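Local coordinates for protein lectin CEL-IV, C-type (Cucumaria echinata, PDB 3ALU) that binds galactose and galactose-containing sugars such as raffinose, as a tetrameric calcium-dependent C-type lectin carrying an EPN carbohydrate-recognition motif, at the interface of chains A and B. Coordinates in Å, arbitrary orientation; residue numbers count along the deposited sequence, not the author numbering. Chains: chain A/B, Lectin CEL-IV, C-type.

The interface of chains A and B. Residues chain A 39-41; chain B 151-153.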
loop_
_atom_site.group_PDB
_atom_site.type_symbol
_atom_site.label_atom_id
_atom_site.label_comp_id
_atom_site.label_asym_id
_atom_site.label_seq_id
_atom_site.Cartn_x
_atom_site.Cartn_y
_atom_site.Cartn_z
ATOM N N ALA A 39 1.387 -15.433 -7.186
ATOM C CA ALA A 39 0.527 -16.587 -7.183
ATOM C C ALA A 39 -0.867 -16.126 -6.795
ATOM O O ALA A 39 -1.013 -15.151 -6.056
ATOM C CB ALA A 39 1.032 -17.619 -6.185
ATOM N N SER A 40 -1.881 -16.820 -7.289
ATOM C CA SER A 40 -3.227 -16.604 -6.765
ATOM C C SER A 40 -3.273 -17.178 -5.344
ATOM O O SER A 40 -2.463 -18.057 -4.956
ATOM C CB SER A 40 -4.258 -17.296 -7.659
ATOM O OG SER A 40 -4.317 -18.678 -7.310
ATOM N N CYS A 41 -4.200 -16.673 -4.536
ATOM C CA CYS A 41 -4.302 -17.162 -3.165
ATOM C C CYS A 41 -4.746 -18.624 -3.091
ATOM O O CYS A 41 -4.408 -19.320 -2.121
ATOM C CB CYS A 41 -5.222 -16.268 -2.349
ATOM S SG CYS A 41 -4.563 -14.605 -2.188
ATOM N N CYS B 151 -7.252 -12.323 -5.786
ATOM C CA CYS B 151 -6.448 -12.409 -4.575
ATOM C C CYS B 151 -5.102 -12.974 -4.978
ATOM O O CYS B 151 -5.031 -14.108 -5.442
ATOM C CB CYS B 151 -7.093 -13.404 -3.612
ATOM S SG CYS B 151 -6.286 -13.483 -1.998
ATOM N N VAL B 152 -4.050 -12.194 -4.814
ATOM C CA VAL B 152 -2.712 -12.656 -5.234
ATOM C C VAL B 152 -1.683 -12.247 -4.204
ATOM O O VAL B 152 -1.894 -11.316 -3.398
ATOM C CB VAL B 152 -2.267 -12.060 -6.601
ATOM C CG1 VAL B 152 -3.216 -12.467 -7.713
ATOM C CG2 VAL B 152 -2.147 -10.522 -6.538
ATOM N N HIS B 153 -0.552 -12.927 -4.233
ATOM C CA HIS B 153 0.503 -12.588 -3.318
ATOM C C HIS B 153 1.814 -12.965 -3.995
ATOM O O HIS B 153 1.835 -13.810 -4.903
ATOM C CB HIS B 153 0.334 -13.350 -1.998
ATOM C CG HIS B 153 0.531 -14.826 -2.103
ATOM N ND1 HIS B 153 -0.454 -15.687 -2.546
ATOM C CD2 HIS B 153 1.590 -15.606 -1.771
ATOM C CE1 HIS B 153 0.001 -16.930 -2.507
ATOM N NE2 HIS B 153 1.237 -16.906 -2.038
#
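A:Cys41 and B:Cys151 join the two chains covalently, their SG atoms 2.1 Å apart in an interchain disulfide. The bridge is a left-handed twist, its CB-SG-SG-CB torsion about -73°. On the B side the link is extended, SG of B:Cys151 lying opposite its own backbone N (chi1 -174°). The sulfur of A:Cys41 also reaches the backbone of B:Val152, lying 4.1 Å from its CA. On the same face of the paired strands, the imidazole of B:His153 folds back across the partner strand; its first torsion turns CG in over its own main chain, and this carries the ring over A:Ala39. The methyl of A:Ala39 lies against one face of the imidazole, offset from the ring centre toward CE1, with CB 3.9 Å from CE1. The disulfide and this ring thus flank one another on one side of the junction. B:Val152 and A:Ser40 direct their side chains to the opposite side, and B:Val152 is hidden little by the partner. Outward from this centre, backbone polar groups fasten the strands. N of A:Ala39 donates to O of B:His153 at 2.8 Å, and N of B:His153 returns a bond to O of A:Ala39 at 2.9 Å. This reciprocal pair is characteristic of an antiparallel bridge. Beside the disulfide, N of A:Cys41 donates to O of B:Cys151 at 2.8 Å, but from above the carbonyl plane, 41° out of it, probably because A:Cys41 already lies in the loop beyond the strand. The disulfide and the backbone bonds between the strand ends together secure the patch. A two-fold twin repeats the contact with the chains exchanged, and its disulfide makes a doubly linked A–B pair, presumably a building block of the tetramer. The site joins the end of strand 36-40 in A to the start of strand 152-156 in B, near the C-terminus, extending a sheet between subunits.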